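PDB 4JWO: phosphate binding protein from Planctomyces limnophilus, which probably binds phosphate and takes part in its transport across the cytoplasmic membrane. Local coordinates for residues I74-F86 and E302-V316. Numbering follows the deposited sequence.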
loop_
_atom_site.group_PDB
_atom_site.type_symbol
_atom_site.label_atom_id
_atom_site.label_comp_id
_atom_site.label_asym_id
_atom_site.label_seq_id
_atom_site.Cartn_x
_atom_site.Cartn_y
_atom_site.Cartn_z
ATOM N N ILE A 74 7.463 2.486 -5.554
ATOM C CA ILE A 74 7.203 3.579 -6.481
ATOM C C ILE A 74 8.396 4.523 -6.519
ATOM O O ILE A 74 8.924 4.823 -7.583
ATOM C CB ILE A 74 5.949 4.375 -6.078
ATOM C CG1 ILE A 74 4.717 3.470 -6.106
ATOM C CG2 ILE A 74 5.760 5.583 -6.992
ATOM C CD1 ILE A 74 3.466 4.160 -5.589
ATOM N N SER A 75 8.824 4.985 -5.349
ATOM C CA SER A 75 9.960 5.897 -5.260
ATOM C C SER A 75 11.224 5.317 -5.897
ATOM O O SER A 75 11.954 6.028 -6.584
ATOM C CB SER A 75 10.240 6.285 -3.804
ATOM O OG SER A 75 9.149 7.000 -3.261
ATOM N N GLN A 76 11.478 4.029 -5.680
ATOM C CA GLN A 76 12.672 3.402 -6.242
ATOM C C GLN A 76 12.575 3.270 -7.757
ATOM O O GLN A 76 13.555 3.495 -8.470
ATOM C CB GLN A 76 12.923 2.029 -5.611
ATOM C CG GLN A 76 14.201 1.366 -6.085
ATOM C CD GLN A 76 15.429 2.226 -5.835
ATOM O OE1 GLN A 76 15.918 2.313 -4.707
ATOM N NE2 GLN A 76 15.930 2.870 -6.888
ATOM N N ALA A 77 11.392 2.907 -8.245
ATOM C CA ALA A 77 11.186 2.712 -9.677
ATOM C C ALA A 77 11.215 4.032 -10.430
ATOM O O ALA A 77 11.818 4.140 -11.503
ATOM C CB ALA A 77 9.875 1.989 -9.933
ATOM N N VAL A 78 10.547 5.036 -9.873
ATOM C CA VAL A 78 10.567 6.358 -10.469
ATOM C C VAL A 78 11.991 6.900 -10.413
ATOM O O VAL A 78 12.453 7.510 -11.370
ATOM C CB VAL A 78 9.542 7.316 -9.802
ATOM C CG1 VAL A 78 9.669 8.710 -10.371
ATOM C CG2 VAL A 78 8.129 6.798 -10.018
ATOM N N ALA A 79 12.704 6.631 -9.322
ATOM C CA ALA A 79 14.102 7.058 -9.206
ATOM C C ALA A 79 15.000 6.459 -10.289
ATOM O O ALA A 79 15.759 7.180 -10.936
ATOM C CB ALA A 79 14.659 6.736 -7.830
ATOM N N GLU A 80 14.913 5.143 -10.476
ATOM C CA GLU A 80 15.741 4.443 -11.458
ATOM C C GLU A 80 15.502 4.991 -12.863
ATOM O O GLU A 80 16.438 5.189 -13.639
ATOM C CB GLU A 80 15.467 2.932 -11.420
ATOM C CG GLU A 80 16.132 2.161 -12.551
ATOM C CD GLU A 80 16.571 0.765 -12.144
ATOM O OE1 GLU A 80 17.427 0.184 -12.848
ATOM O OE2 GLU A 80 16.065 0.249 -11.126
ATOM N N GLU A 81 14.237 5.247 -13.173
ATOM C CA GLU A 81 13.838 5.793 -14.465
ATOM C C GLU A 81 14.277 7.244 -14.576
ATOM O O GLU A 81 14.852 7.659 -15.585
ATOM C CB GLU A 81 12.316 5.698 -14.617
ATOM C CG GLU A 81 11.836 4.641 -15.598
ATOM C CD GLU A 81 11.808 5.152 -17.024
ATOM O OE1 GLU A 81 12.267 4.427 -17.932
ATOM O OE2 GLU A 81 11.317 6.280 -17.235
ATOM N N PHE A 82 14.003 8.009 -13.525
ATOM C CA PHE A 82 14.338 9.429 -13.469
ATOM C C PHE A 82 15.845 9.658 -13.558
ATOM O O PHE A 82 16.296 10.551 -14.276
ATOM C CB PHE A 82 13.787 10.041 -12.178
ATOM C CG PHE A 82 13.812 11.536 -12.145
ATOM C CD1 PHE A 82 12.801 12.272 -12.738
ATOM C CD2 PHE A 82 14.830 12.209 -11.489
ATOM C CE1 PHE A 82 12.816 13.657 -12.698
ATOM C CE2 PHE A 82 14.854 13.595 -11.445
ATOM C CZ PHE A 82 13.845 14.320 -12.050
ATOM N N GLU A 83 16.617 8.856 -12.827
ATOM C CA GLU A 83 18.079 8.961 -12.832
ATOM C C GLU A 83 18.671 8.701 -14.209
ATOM O O GLU A 83 19.664 9.317 -14.587
ATOM C CB GLU A 83 18.713 8.006 -11.811
ATOM C CG GLU A 83 18.635 8.478 -10.369
ATOM C CD GLU A 83 19.560 7.704 -9.442
ATOM O OE1 GLU A 83 20.087 6.651 -9.861
ATOM O OE2 GLU A 83 19.764 8.155 -8.296
ATOM N N GLY A 84 18.077 7.774 -14.950
ATOM C CA GLY A 84 18.519 7.516 -16.307
ATOM C C GLY A 84 18.272 8.734 -17.176
ATOM O O GLY A 84 19.159 9.202 -17.890
ATOM N N LYS A 85 17.052 9.252 -17.092
ATOM C CA LYS A 85 16.625 10.417 -17.860
ATOM C C LYS A 85 17.413 11.676 -17.487
ATOM O O LYS A 85 17.598 12.572 -18.310
ATOM C CB LYS A 85 15.121 10.639 -17.653
ATOM C CG LYS A 85 14.566 11.919 -18.257
ATOM C CD LYS A 85 13.434 11.618 -19.229
ATOM C CE LYS A 85 12.142 12.311 -18.820
ATOM N NZ LYS A 85 10.991 11.850 -19.649
ATOM N N PHE A 86 17.893 11.723 -16.248
ATOM C CA PHE A 86 18.618 12.881 -15.727
ATOM C C PHE A 86 19.846 12.459 -14.919
ATOM O O PHE A 86 19.798 12.447 -13.688
ATOM C CB PHE A 86 17.698 13.713 -14.829
ATOM C CG PHE A 86 16.513 14.300 -15.544
ATOM C CD1 PHE A 86 16.693 15.152 -16.620
ATOM C CD2 PHE A 86 15.221 14.034 -15.117
ATOM C CE1 PHE A 86 15.607 15.705 -17.275
ATOM C CE2 PHE A 86 14.129 14.588 -15.766
ATOM C CZ PHE A 86 14.325 15.425 -16.846
ATOM N N GLU A 302 10.947 18.790 -10.912
ATOM C CA GLU A 302 10.967 17.853 -12.028
ATOM C C GLU A 302 10.642 16.424 -11.597
ATOM O O GLU A 302 10.034 15.662 -12.350
ATOM C CB GLU A 302 12.319 17.891 -12.743
ATOM C CG GLU A 302 12.286 17.296 -14.129
ATOM C CD GLU A 302 11.184 17.896 -14.982
ATOM O OE1 GLU A 302 10.967 19.125 -14.904
ATOM O OE2 GLU A 302 10.529 17.138 -15.724
ATOM N N PHE A 303 11.043 16.061 -10.385
ATOM C CA PHE A 303 10.768 14.723 -9.880
ATOM C C PHE A 303 9.276 14.503 -9.649
ATOM O O PHE A 303 8.741 13.439 -9.961
ATOM C CB PHE A 303 11.541 14.446 -8.591
ATOM C CG PHE A 303 11.252 13.097 -7.997
ATOM C CD1 PHE A 303 11.687 11.941 -8.626
ATOM C CD2 PHE A 303 10.545 12.980 -6.809
ATOM C CE1 PHE A 303 11.418 10.691 -8.083
ATOM C CE2 PHE A 303 10.274 11.733 -6.261
ATOM C CZ PHE A 303 10.716 10.588 -6.900
ATOM N N ILE A 304 8.608 15.508 -9.091
ATOM C CA ILE A 304 7.175 15.404 -8.840
ATOM C C ILE A 304 6.396 15.379 -10.154
ATOM O O ILE A 304 5.450 14.609 -10.305
ATOM C CB ILE A 304 6.656 16.546 -7.938
ATOM C CG1 ILE A 304 7.330 16.486 -6.565
ATOM C CG2 ILE A 304 5.145 16.453 -7.779
ATOM C CD1 ILE A 304 7.021 15.226 -5.785
ATOM N N LYS A 305 6.813 16.210 -11.105
ATOM C CA LYS A 305 6.169 16.273 -12.416
ATOM C C LYS A 305 6.161 14.925 -13.143
ATOM O O LYS A 305 5.119 14.476 -13.630
ATOM C CB LYS A 305 6.836 17.342 -13.283
ATOM C CG LYS A 305 6.293 17.422 -14.697
ATOM C CD LYS A 305 7.061 18.454 -15.515
ATOM C CE LYS A 305 6.690 18.382 -16.988
ATOM N NZ LYS A 305 7.513 19.302 -17.824
ATOM N N PHE A 306 7.318 14.279 -13.202
ATOM C CA PHE A 306 7.434 12.959 -13.822
ATOM C C PHE A 306 6.542 11.941 -13.114
ATOM O O PHE A 306 5.900 11.100 -13.747
ATOM C CB PHE A 306 8.893 12.497 -13.797
ATOM C CG PHE A 306 9.113 11.146 -14.417
ATOM C CD1 PHE A 306 9.106 10.994 -15.793
ATOM C CD2 PHE A 306 9.330 10.032 -13.626
ATOM C CE1 PHE A 306 9.309 9.751 -16.371
ATOM C CE2 PHE A 306 9.534 8.785 -14.198
ATOM C CZ PHE A 306 9.524 8.649 -15.574
ATOM N N LEU A 307 6.505 12.037 -11.792
ATOM C CA LEU A 307 5.713 11.148 -10.956
ATOM C C LEU A 307 4.218 11.218 -11.290
ATOM O O LEU A 307 3.523 10.199 -11.304
ATOM C CB LEU A 307 5.966 11.502 -9.486
ATOM C CG LEU A 307 5.314 10.709 -8.361
ATOM C CD1 LEU A 307 5.592 9.237 -8.542
ATOM C CD2 LEU A 307 5.842 11.198 -7.015
ATOM N N LEU A 308 3.734 12.421 -11.583
ATOM C CA LEU A 308 2.313 12.648 -11.844
ATOM C C LEU A 308 1.939 12.436 -13.310
ATOM O O LEU A 308 0.764 12.381 -13.660
ATOM C CB LEU A 308 1.921 14.074 -11.427
ATOM C CG LEU A 308 2.177 14.487 -9.974
ATOM C CD1 LEU A 308 1.698 15.910 -9.723
ATOM C CD2 LEU A 308 1.513 13.516 -9.011
ATOM N N SER A 309 2.944 12.329 -14.168
ATOM C CA SER A 309 2.718 12.204 -15.604
ATOM C C SER A 309 2.174 10.830 -15.964
ATOM O O SER A 309 2.097 9.946 -15.114
ATOM C CB SER A 309 4.018 12.444 -16.366
ATOM O OG SER A 309 4.961 11.431 -16.071
ATOM N N GLU A 310 1.806 10.658 -17.231
ATOM C CA GLU A 310 1.323 9.373 -17.726
ATOM C C GLU A 310 2.402 8.301 -17.578
ATOM O O GLU A 310 2.102 7.132 -17.342
ATOM C CB GLU A 310 0.880 9.491 -19.186
ATOM C CG GLU A 310 0.283 8.215 -19.768
ATOM C CD GLU A 310 -1.040 7.824 -19.123
ATOM O OE1 GLU A 310 -1.739 8.708 -18.581
ATOM O OE2 GLU A 310 -1.388 6.624 -19.164
ATOM N N LYS A 311 3.659 8.710 -17.719
ATOM C CA LYS A 311 4.783 7.801 -17.509
ATOM C C LYS A 311 4.861 7.368 -16.052
ATOM O O LYS A 311 5.221 6.230 -15.753
ATOM C CB LYS A 311 6.095 8.458 -17.920
ATOM C CG LYS A 311 6.261 8.598 -19.415
ATOM C CD LYS A 311 7.597 9.234 -19.757
ATOM C CE LYS A 311 7.811 9.297 -21.259
ATOM N NZ LYS A 311 9.078 10.003 -21.593
ATOM N N GLY A 312 4.534 8.289 -15.152
ATOM C CA GLY A 312 4.486 7.982 -13.736
ATOM C C GLY A 312 3.416 6.950 -13.460
ATOM O O GLY A 312 3.645 5.991 -12.722
ATOM N N ASP A 313 2.248 7.144 -14.069
ATOM C CA ASP A 313 1.133 6.214 -13.908
ATOM C C ASP A 313 1.511 4.830 -14.418
ATOM O O ASP A 313 1.126 3.820 -13.833
ATOM C CB ASP A 313 -0.106 6.709 -14.655
ATOM C CG ASP A 313 -0.632 8.023 -14.116
ATOM O OD1 ASP A 313 -0.409 8.326 -12.923
ATOM O OD2 ASP A 313 -1.278 8.753 -14.895
ATOM N N GLN A 314 2.260 4.786 -15.515
ATOM C CA GLN A 314 2.697 3.513 -16.080
ATOM C C GLN A 314 3.638 2.778 -15.133
ATOM O O GLN A 314 3.554 1.562 -14.985
ATOM C CB GLN A 314 3.349 3.713 -17.453
ATOM C CG GLN A 314 2.350 3.850 -18.586
ATOM C CD GLN A 314 2.972 4.373 -19.868
ATOM O OE1 GLN A 314 4.195 4.484 -19.984
ATOM N NE2 GLN A 314 2.126 4.701 -20.840
ATOM N N LEU A 315 4.533 3.524 -14.493
ATOM C CA LEU A 315 5.458 2.939 -13.527
ATOM C C LEU A 315 4.690 2.437 -12.302
ATOM O O LEU A 315 5.007 1.385 -11.748
ATOM C CB LEU A 315 6.538 3.950 -13.119
ATOM C CG LEU A 315 7.726 4.075 -14.079
ATOM C CD1 LEU A 315 8.689 5.154 -13.607
ATOM C CD2 LEU A 315 8.449 2.744 -14.223
ATOM N N VAL A 316 3.676 3.193 -11.896
ATOM C CA VAL A 316 2.828 2.797 -10.776
ATOM C C VAL A 316 2.197 1.429 -11.052
ATOM O O VAL A 316 2.208 0.541 -10.195
ATOM C CB VAL A 316 1.768 3.872 -10.486
ATOM C CG1 VAL A 316 0.591 3.297 -9.717
ATOM C CG2 VAL A 316 2.409 5.033 -9.732
#
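Val78 and Phe306 interlock in an apolar helix-against-helix contact, where helix 72-85 packs on the consecutive helices 298-308 and 310-318, more than 200 residues further along the chain, on one face of the central sheet. Val78 is a knob among Phe303, Phe306, Leu307 and Leu315. Its branched side chain suits this, because CG1, anti to the backbone N (chi1 175°), reaches Phe303 CE1 and, in the plane of the Phe306 ring, that ring's edge at CD2, each at 3.5 Å, while CG2 meets Leu307 CD1 at 3.8 Å. Phe306 returns the fit as a flat knob among Val78, Glu81, Phe82 and Lys85. Phe82 and Phe303 form a T-shaped pair: the edge of Phe303 points at one Phe82 face, centroids 5.6 Å apart and planes at 89°, while Phe86 CD2 lies over the opposite face, toward its rim.

Such helices flanking a mixed sheet belong to the alpha/beta lobes of the periplasmic binding protein fold, and Phe82 also reaches Val89 and Leu91 of strand 89-93. With an alanine at Phe82, the Phe303 edge would probably lose its aromatic face and a gap open beside Phe306 CB. At the exposed margin, Glu81 lends its CG to Leu315 CD1, 3.8 Å away. At the start of helix 310-318 the N-cap Ser309 accepts a weak bond at OG from Gly312 N (3.3 Å), and the same OG donates to Phe306 O.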